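Local coordinates for protein lovastatin nonaketide synthase, polyketide synthase component (Aspergillus terreus, PDB 7CPX) that builds the nonaketide dihydromonacolin L, the precursor of the cholesterol-lowering drug lovastatin, from malonyl-CoA, using NADPH for reduction and S-adenosyl-methionine for methylation, at residues Leu1352-Gly1357 with Leu1557-Gly1562; His1376-Leu1381 with Thr1410-Asn1415. The protein carries 2 engineered substitutions. All blocks are in the same frame, centred on the assembly; numbering follows the deposited sequence.

Contact 1 of 2, residues Leu1352-Gly1357 with Leu1557-Gly1562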
ATOM      1  N   LEU A1352      35.498  83.336  -2.630  1.00193.51           N
ATOM      2  CA  LEU A1352      35.153  83.995  -1.377  1.00193.51           C
ATOM      3  C   LEU A1352      35.643  83.198  -0.181  1.00193.51           C
ATOM      4  O   LEU A1352      35.642  83.717   0.938  1.00193.51           O
ATOM      5  CB  LEU A1352      33.638  84.198  -1.259  1.00193.51           C
ATOM      6  CG  LEU A1352      32.938  85.055  -2.316  1.00193.51           C
ATOM      7  CD1 LEU A1352      31.458  85.199  -1.990  1.00193.51           C
ATOM      8  CD2 LEU A1352      33.584  86.422  -2.460  1.00193.51           C
ATOM      9  N   TRP A1353      36.029  81.948  -0.392  1.00192.93           N
ATOM     10  CA  TRP A1353      36.784  81.164   0.569  1.00192.93           C
ATOM     11  C   TRP A1353      38.183  80.841   0.073  1.00192.93           C
ATOM     12  O   TRP A1353      39.133  80.874   0.857  1.00192.93           O
ATOM     13  CB  TRP A1353      36.039  79.859   0.883  1.00192.93           C
ATOM     14  CG  TRP A1353      34.592  80.047   1.253  1.00192.93           C
ATOM     15  CD1 TRP A1353      33.615  80.629   0.494  1.00192.93           C
ATOM     16  CD2 TRP A1353      33.953  79.620   2.462  1.00192.93           C
ATOM     17  NE1 TRP A1353      32.417  80.605   1.162  1.00192.93           N
ATOM     18  CE2 TRP A1353      32.596  79.987   2.372  1.00192.93           C
ATOM     19  CE3 TRP A1353      34.398  78.964   3.614  1.00192.93           C
ATOM     20  CZ2 TRP A1353      31.682  79.727   3.389  1.00192.93           C
ATOM     21  CZ3 TRP A1353      33.490  78.706   4.622  1.00192.93           C
ATOM     22  CH2 TRP A1353      32.147  79.085   4.503  1.00192.93           C
ATOM     23  N   TYR A1354      38.342  80.560  -1.222  1.00194.28           N
ATOM     24  CA  TYR A1354      39.634  80.163  -1.767  1.00194.28           C
ATOM     25  C   TYR A1354      40.526  81.346  -2.135  1.00194.28           C
ATOM     26  O   TYR A1354      41.683  81.130  -2.511  1.00194.28           O
ATOM     27  CB  TYR A1354      39.451  79.281  -3.012  1.00194.28           C
ATOM     28  CG  TYR A1354      38.455  78.144  -2.872  1.00194.28           C
ATOM     29  CD1 TYR A1354      37.986  77.738  -1.629  1.00194.28           C
ATOM     30  CD2 TYR A1354      37.994  77.470  -3.994  1.00194.28           C
ATOM     31  CE1 TYR A1354      37.079  76.701  -1.511  1.00194.28           C
ATOM     32  CE2 TYR A1354      37.092  76.431  -3.885  1.00194.28           C
ATOM     33  CZ  TYR A1354      36.637  76.050  -2.641  1.00194.28           C
ATOM     34  OH  TYR A1354      35.736  75.016  -2.531  1.00194.28           O
ATOM     35  N   ASP A1355      40.025  82.577  -2.048  1.00193.28           N
ATOM     36  CA  ASP A1355      40.819  83.736  -2.450  1.00193.28           C
ATOM     37  C   ASP A1355      42.165  83.839  -1.745  1.00193.28           C
ATOM     38  O   ASP A1355      43.168  84.102  -2.428  1.00193.28           O
ATOM     39  CB  ASP A1355      40.022  85.027  -2.209  1.00193.28           C
ATOM     40  CG  ASP A1355      39.236  85.469  -3.427  1.00193.28           C
ATOM     41  OD1 ASP A1355      39.772  85.374  -4.552  1.00193.28           O
ATOM     42  OD2 ASP A1355      38.080  85.912  -3.260  1.00193.28           O
ATOM     43  N   PRO A1356      42.270  83.651  -0.426  1.00192.88           N
ATOM     44  CA  PRO A1356      43.541  83.942   0.256  1.00192.88           C
ATOM     45  C   PRO A1356      44.659  82.973  -0.103  1.00192.88           C
ATOM     46  O   PRO A1356      45.215  82.301   0.772  1.00192.88           O
ATOM     47  CB  PRO A1356      43.169  83.843   1.743  1.00192.88           C
ATOM     48  CG  PRO A1356      41.681  83.978   1.786  1.00192.88           C
ATOM     49  CD  PRO A1356      41.194  83.347   0.530  1.00192.88           C
ATOM     50  N   GLY A1357      44.997  82.898  -1.390  1.00191.23           N
ATOM     51  CA  GLY A1357      46.090  82.076  -1.855  1.00191.23           C
ATOM     52  C   GLY A1357      45.763  80.612  -2.032  1.00191.23           C
ATOM     53  O   GLY A1357      46.538  79.893  -2.674  1.00191.23           O
ATOM     54  N   LEU A1557      29.225  77.602   6.477  1.00183.10           N
ATOM     55  CA  LEU A1557      28.217  76.833   5.751  1.00183.10           C
ATOM     56  C   LEU A1557      27.757  77.480   4.445  1.00183.10           C
ATOM     57  O   LEU A1557      26.669  77.145   3.961  1.00183.10           O
ATOM     58  CB  LEU A1557      26.999  76.599   6.651  1.00183.10           C
ATOM     59  CG  LEU A1557      26.006  77.755   6.791  1.00183.10           C
ATOM     60  CD1 LEU A1557      24.946  77.400   7.811  1.00183.10           C
ATOM     61  CD2 LEU A1557      26.701  79.054   7.171  1.00183.10           C
ATOM     62  N   GLY A1558      28.540  78.383   3.856  1.00186.25           N
ATOM     63  CA  GLY A1558      28.036  79.145   2.722  1.00186.25           C
ATOM     64  C   GLY A1558      27.704  78.282   1.517  1.00186.25           C
ATOM     65  O   GLY A1558      26.616  78.390   0.941  1.00186.25           O
ATOM     66  N   PHE A1559      28.627  77.396   1.135  1.00189.71           N
ATOM     67  CA  PHE A1559      28.555  76.736  -0.166  1.00189.71           C
ATOM     68  C   PHE A1559      27.232  76.015  -0.377  1.00189.71           C
ATOM     69  O   PHE A1559      26.433  76.399  -1.237  1.00189.71           O
ATOM     70  CB  PHE A1559      29.680  75.710  -0.328  1.00189.71           C
ATOM     71  CG  PHE A1559      31.057  76.252  -0.088  1.00189.71           C
ATOM     72  CD1 PHE A1559      31.752  76.891  -1.100  1.00189.71           C
ATOM     73  CD2 PHE A1559      31.670  76.089   1.142  1.00189.71           C
ATOM     74  CE1 PHE A1559      33.025  77.375  -0.881  1.00189.71           C
ATOM     75  CE2 PHE A1559      32.942  76.570   1.364  1.00189.71           C
ATOM     76  CZ  PHE A1559      33.621  77.209   0.349  1.00189.71           C
ATOM     77  N   ILE A1560      26.993  74.968   0.414  1.00186.95           N
ATOM     78  CA  ILE A1560      25.864  74.083   0.153  1.00186.95           C
ATOM     79  C   ILE A1560      24.548  74.789   0.448  1.00186.95           C
ATOM     80  O   ILE A1560      23.571  74.647  -0.295  1.00186.95           O
ATOM     81  CB  ILE A1560      26.012  72.785   0.968  1.00186.95           C
ATOM     82  CG1 ILE A1560      24.955  71.767   0.542  1.00186.95           C
ATOM     83  CG2 ILE A1560      25.904  73.073   2.460  1.00186.95           C
ATOM     84  CD1 ILE A1560      25.129  70.417   1.190  1.00186.95           C
ATOM     85  N   PHE A1561      24.499  75.559   1.535  1.00183.55           N
ATOM     86  CA  PHE A1561      23.254  76.221   1.905  1.00183.55           C
ATOM     87  C   PHE A1561      22.823  77.220   0.841  1.00183.55           C
ATOM     88  O   PHE A1561      21.636  77.303   0.505  1.00183.55           O
ATOM     89  CB  PHE A1561      23.411  76.905   3.262  1.00183.55           C
ATOM     90  CG  PHE A1561      23.346  75.957   4.422  1.00183.55           C
ATOM     91  CD1 PHE A1561      24.425  75.148   4.732  1.00183.55           C
ATOM     92  CD2 PHE A1561      22.203  75.870   5.199  1.00183.55           C
ATOM     93  CE1 PHE A1561      24.367  74.270   5.799  1.00183.55           C
ATOM     94  CE2 PHE A1561      22.139  74.995   6.266  1.00183.55           C
ATOM     95  CZ  PHE A1561      23.223  74.195   6.567  1.00183.55           C
ATOM     96  N   GLY A1562      23.771  77.967   0.275  1.00187.23           N
ATOM     97  CA  GLY A1562      23.418  79.022  -0.660  1.00187.23           C
ATOM     98  C   GLY A1562      22.821  78.542  -1.971  1.00187.23           C
ATOM     99  O   GLY A1562      22.517  79.380  -2.828  1.00187.23           O
TER

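Contact 2 of 2, residues His1376-Leu1381 with Thr1410-Asn1415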
ATOM      1  N   HIS A1376      33.861  64.787   6.789  1.00186.66           N
ATOM      2  CA  HIS A1376      33.722  64.154   5.487  1.00186.66           C
ATOM      3  C   HIS A1376      32.503  64.679   4.736  1.00186.66           C
ATOM      4  O   HIS A1376      32.661  65.322   3.694  1.00186.66           O
ATOM      5  CB  HIS A1376      33.641  62.634   5.632  1.00186.66           C
ATOM      6  CG  HIS A1376      33.207  61.935   4.382  1.00186.66           C
ATOM      7  ND1 HIS A1376      33.945  61.969   3.219  1.00186.66           N
ATOM      8  CD2 HIS A1376      32.108  61.194   4.110  1.00186.66           C
ATOM      9  CE1 HIS A1376      33.321  61.273   2.284  1.00186.66           C
ATOM     10  NE2 HIS A1376      32.204  60.792   2.799  1.00186.66           N
ATOM     11  N   PRO A1377      31.281  64.438   5.219  1.00184.55           N
ATOM     12  CA  PRO A1377      30.111  64.779   4.392  1.00184.55           C
ATOM     13  C   PRO A1377      30.006  66.258   4.059  1.00184.55           C
ATOM     14  O   PRO A1377      29.731  66.605   2.905  1.00184.55           O
ATOM     15  CB  PRO A1377      28.932  64.302   5.249  1.00184.55           C
ATOM     16  CG  PRO A1377      29.436  64.370   6.643  1.00184.55           C
ATOM     17  CD  PRO A1377      30.886  63.992   6.566  1.00184.55           C
ATOM     18  N   HIS A1378      30.251  67.143   5.027  1.00186.86           N
ATOM     19  CA  HIS A1378      30.024  68.568   4.805  1.00186.86           C
ATOM     20  C   HIS A1378      30.963  69.118   3.736  1.00186.86           C
ATOM     21  O   HIS A1378      30.519  69.640   2.705  1.00186.86           O
ATOM     22  CB  HIS A1378      30.193  69.331   6.121  1.00186.86           C
ATOM     23  CG  HIS A1378      30.010  70.811   5.990  1.00186.86           C
ATOM     24  ND1 HIS A1378      29.055  71.373   5.169  1.00186.86           N
ATOM     25  CD2 HIS A1378      30.654  71.845   6.581  1.00186.86           C
ATOM     26  CE1 HIS A1378      29.123  72.689   5.257  1.00186.86           C
ATOM     27  NE2 HIS A1378      30.084  73.002   6.108  1.00186.86           N
ATOM     28  N   VAL A1379      32.273  69.016   3.965  1.00190.71           N
ATOM     29  CA  VAL A1379      33.224  69.560   3.006  1.00190.71           C
ATOM     30  C   VAL A1379      33.242  68.745   1.718  1.00190.71           C
ATOM     31  O   VAL A1379      33.559  69.283   0.651  1.00190.71           O
ATOM     32  CB  VAL A1379      34.624  69.646   3.639  1.00190.71           C
ATOM     33  CG1 VAL A1379      35.317  68.297   3.602  1.00190.71           C
ATOM     34  CG2 VAL A1379      35.453  70.717   2.944  1.00190.71           C
ATOM     35  N   ARG A1380      32.901  67.455   1.780  1.00190.05           N
ATOM     36  CA  ARG A1380      32.766  66.673   0.556  1.00190.05           C
ATOM     37  C   ARG A1380      31.637  67.212  -0.311  1.00190.05           C
ATOM     38  O   ARG A1380      31.780  67.310  -1.536  1.00190.05           O
ATOM     39  CB  ARG A1380      32.527  65.202   0.902  1.00190.05           C
ATOM     40  CG  ARG A1380      32.481  64.270  -0.299  1.00190.05           C
ATOM     41  CD  ARG A1380      33.796  64.281  -1.059  1.00190.05           C
ATOM     42  NE  ARG A1380      33.887  63.195  -2.028  1.00190.05           N
ATOM     43  CZ  ARG A1380      34.916  63.006  -2.843  1.00190.05           C
ATOM     44  NH1 ARG A1380      35.957  63.824  -2.846  1.00190.05           N
ATOM     45  NH2 ARG A1380      34.901  61.970  -3.676  1.00190.05           N
ATOM     46  N   LEU A1381      30.506  67.567   0.302  1.00187.97           N
ATOM     47  CA  LEU A1381      29.440  68.226  -0.443  1.00187.97           C
ATOM     48  C   LEU A1381      29.883  69.591  -0.936  1.00187.97           C
ATOM     49  O   LEU A1381      29.511  70.009  -2.037  1.00187.97           O
ATOM     50  CB  LEU A1381      28.195  68.361   0.426  1.00187.97           C
ATOM     51  CG  LEU A1381      27.308  67.124   0.510  1.00187.97           C
ATOM     52  CD1 LEU A1381      26.229  67.347   1.539  1.00187.97           C
ATOM     53  CD2 LEU A1381      26.696  66.804  -0.848  1.00187.97           C
ATOM     54  N   THR A1410      21.980  63.819   2.334  1.00179.02           N
ATOM     55  CA  THR A1410      21.453  62.997   3.417  1.00179.02           C
ATOM     56  C   THR A1410      22.558  62.626   4.396  1.00179.02           C
ATOM     57  O   THR A1410      22.354  62.643   5.616  1.00179.02           O
ATOM     58  CB  THR A1410      20.792  61.741   2.850  1.00179.02           C
ATOM     59  OG1 THR A1410      19.643  62.109   2.076  1.00179.02           O
ATOM     60  CG2 THR A1410      20.367  60.805   3.972  1.00179.02           C
ATOM     61  N   GLU A1411      23.741  62.287   3.877  1.00181.21           N
ATOM     62  CA  GLU A1411      24.878  62.019   4.748  1.00181.21           C
ATOM     63  C   GLU A1411      25.264  63.262   5.537  1.00181.21           C
ATOM     64  O   GLU A1411      25.643  63.169   6.709  1.00181.21           O
ATOM     65  CB  GLU A1411      26.066  61.516   3.927  1.00181.21           C
ATOM     66  CG  GLU A1411      25.791  60.227   3.175  1.00181.21           C
ATOM     67  CD  GLU A1411      27.008  59.720   2.427  1.00181.21           C
ATOM     68  OE1 GLU A1411      28.070  60.372   2.506  1.00181.21           O
ATOM     69  OE2 GLU A1411      26.902  58.670   1.760  1.00181.21           O
ATOM     70  N   PHE A1412      25.181  64.438   4.912  1.00180.81           N
ATOM     71  CA  PHE A1412      25.464  65.672   5.636  1.00180.81           C
ATOM     72  C   PHE A1412      24.486  65.868   6.786  1.00180.81           C
ATOM     73  O   PHE A1412      24.882  66.257   7.890  1.00180.81           O
ATOM     74  CB  PHE A1412      25.420  66.861   4.678  1.00180.81           C
ATOM     75  CG  PHE A1412      25.290  68.191   5.364  1.00180.81           C
ATOM     76  CD1 PHE A1412      26.385  68.788   5.963  1.00180.81           C
ATOM     77  CD2 PHE A1412      24.073  68.850   5.397  1.00180.81           C
ATOM     78  CE1 PHE A1412      26.268  70.014   6.591  1.00180.81           C
ATOM     79  CE2 PHE A1412      23.947  70.075   6.022  1.00180.81           C
ATOM     80  CZ  PHE A1412      25.047  70.658   6.620  1.00180.81           C
ATOM     81  N   TYR A1413      23.202  65.601   6.546  1.00177.23           N
ATOM     82  CA  TYR A1413      22.210  65.737   7.607  1.00177.23           C
ATOM     83  C   TYR A1413      22.453  64.733   8.728  1.00177.23           C
ATOM     84  O   TYR A1413      22.347  65.074   9.912  1.00177.23           O
ATOM     85  CB  TYR A1413      20.801  65.555   7.040  1.00177.23           C
ATOM     86  CG  TYR A1413      20.379  66.599   6.028  1.00177.23           C
ATOM     87  CD1 TYR A1413      20.942  67.869   6.024  1.00177.23           C
ATOM     88  CD2 TYR A1413      19.406  66.313   5.079  1.00177.23           C
ATOM     89  CE1 TYR A1413      20.551  68.819   5.102  1.00177.23           C
ATOM     90  CE2 TYR A1413      19.010  67.257   4.155  1.00177.23           C
ATOM     91  CZ  TYR A1413      19.585  68.509   4.170  1.00177.23           C
ATOM     92  OH  TYR A1413      19.191  69.451   3.249  1.00177.23           O
ATOM     93  N   THR A1414      22.779  63.489   8.377  1.00174.14           N
ATOM     94  CA  THR A1414      22.728  62.401   9.347  1.00174.14           C
ATOM     95  C   THR A1414      24.046  62.144  10.065  1.00174.14           C
ATOM     96  O   THR A1414      24.032  61.692  11.216  1.00174.14           O
ATOM     97  CB  THR A1414      22.284  61.108   8.656  1.00174.14           C
ATOM     98  OG1 THR A1414      23.194  60.791   7.595  1.00174.14           O
ATOM     99  CG2 THR A1414      20.879  61.261   8.090  1.00174.14           C
ATOM    100  N   ASN A1415      25.184  62.417   9.431  1.00175.75           N
ATOM    101  CA  ASN A1415      26.479  61.993   9.946  1.00175.75           C
ATOM    102  C   ASN A1415      27.382  63.133  10.387  1.00175.75           C
ATOM    103  O   ASN A1415      28.235  62.918  11.251  1.00175.75           O
ATOM    104  CB  ASN A1415      27.224  61.167   8.888  1.00175.75           C
ATOM    105  CG  ASN A1415      26.390  60.023   8.348  1.00175.75           C
ATOM    106  OD1 ASN A1415      26.244  59.863   7.138  1.00175.75           O
ATOM    107  ND2 ASN A1415      25.831  59.224   9.250  1.00175.75           N
TER

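Contact 1 of 2, residues Leu1352-Gly1357 with Leu1557-Gly1562
Trp1353, Tyr1354 and Phe1559 form a buried aromatic cluster at the C-terminal part of helix 1339-1354, where it meets helix 1554-1561. The second helix follows strand 1542-1547 of the mixed sheet that carries the annotated methyltransferase region, a Rossmann-like fold consistent with a class I methyltransferase; the first belongs to a run of helices between strands 1286-1287 and 1440-1445 of that sheet.

Ring-on-ring packing carries the contact. Phe1559 lies over one face of the Trp1353 indole, with its CE2 3.4 Å above the plane and over the centre, though the exact separation of this pair is doubtful. The two planes are inclined by 35°, an oblique pairing. Tyr1354 is a looser neighbour: its ring centroid is 6.0 Å from that of Phe1559, and Tyr1354 CE1 approaches Phe1559 CZ at 4.0 Å. Arg1350 NH2 makes a weak hydrogen bond to the Tyr1354 hydroxyl.

A second kind of contact sets ring carbons against backbone. The six-membered part of the indole passes Phe1559 and reaches the preceding residues, where its CH2 meets Leu1557 N at the ring edge. Gly1558, lacking a side chain, lets the indole come close to its main chain.

Helix 1298-1309, through Ile1305, Ile1308 and Val1309, and Leu1320 of helix 1313-1324 add apolar side chains around Trp1353. The indole makes its nearest approach to the backbone of Gly1558 where Trp1353 CZ2 lies 3.4 Å from Gly1558 N.

Contact 2 of 2, residues His1376-Leu1381 with Thr1410-Asn1415
Phe1412 packs among His1378, Leu1381 and Pro1377 where helices 1376-1386 and 1409-1415 run nearly antiparallel, their segment axes 8.3 Å apart at closest approach and 151° between directions. It is a close two-helix pairing, with Pro1377 and Phe1412 nearest in the backbone register.

At its root, Phe1412 CB meets a methyl of Leu1381, CD1, and the same methyl lies 4.0 Å from Phe1412 CG; the two side chains cross at about a right angle. CG stands anti to the backbone N (chi1 163°), and from there the ring extends alongside His1378, the two side chains pointing the same way. Further out, Phe1412 CD1 lies 3.8 Å from His1378 ND1, and Phe1412 CE1 comes within 3.4 Å of that nitrogen. At the tip, CZ meets Phe1561 of helix 1554-1561, and the ring also meets Phe1419. The His1378 and Phe1412 rings are inclined by 37°. The far side of the imidazole is anchored separately, His1378 NE2 being hydrogen-bonded to Arg1556 O, which would help to fix the rotation of the ring beside Phe1412.

Pro1377 packs nearer the backbones, its CB 3.7 Å from Phe1412 CA and its CG close to Glu1411 O. Towards the more exposed border, His1376 NE2 and Glu1411 OE1 are 4.2 Å apart, too far for a salt bridge; any attraction depends on the histidine's charge, which is not known. Within helix 1409-1415, Thr1414 OG1 donates a bond of 2.8 Å to Thr1410 O, reaching it from the face opposite to that used by Thr1414 N.

Around the pair, Val1379 packs on helix 1361-1370, Leu1381 rests on Leu1408 in the loop leading into helix 1409-1415, and the bond to Arg1556 ties helix 1376-1386 to helix 1554-1561, which follows strand 1542-1547 of the methyltransferase sheet.

How the contacts relate
Contact 2 is nested inside the chain loop that contact 1 closes, and helix 1554-1561 touches both, their centres being about 16 Å apart. Phe1559 of that helix serves contact 1, whereas Ile1560 and Phe1561 reach contact 2: Ile1560 CD1 packs on Leu1381 CD1, and Phe1561 CE1 lies 3.8 Å from Phe1412 CZ. Every touching residue of contact 1 is buried, and its chemistry is mainly aromatic, with the indole also against backbone. Contact 2 joins helices close in sequence and is partly buried, running from Phe, Leu, Pro and one buried, hydrogen-bonded histidine to a polar border at His1376 and Glu1411. Helix 1361-1370 adjoins both, meeting Tyr1354 and Val1379.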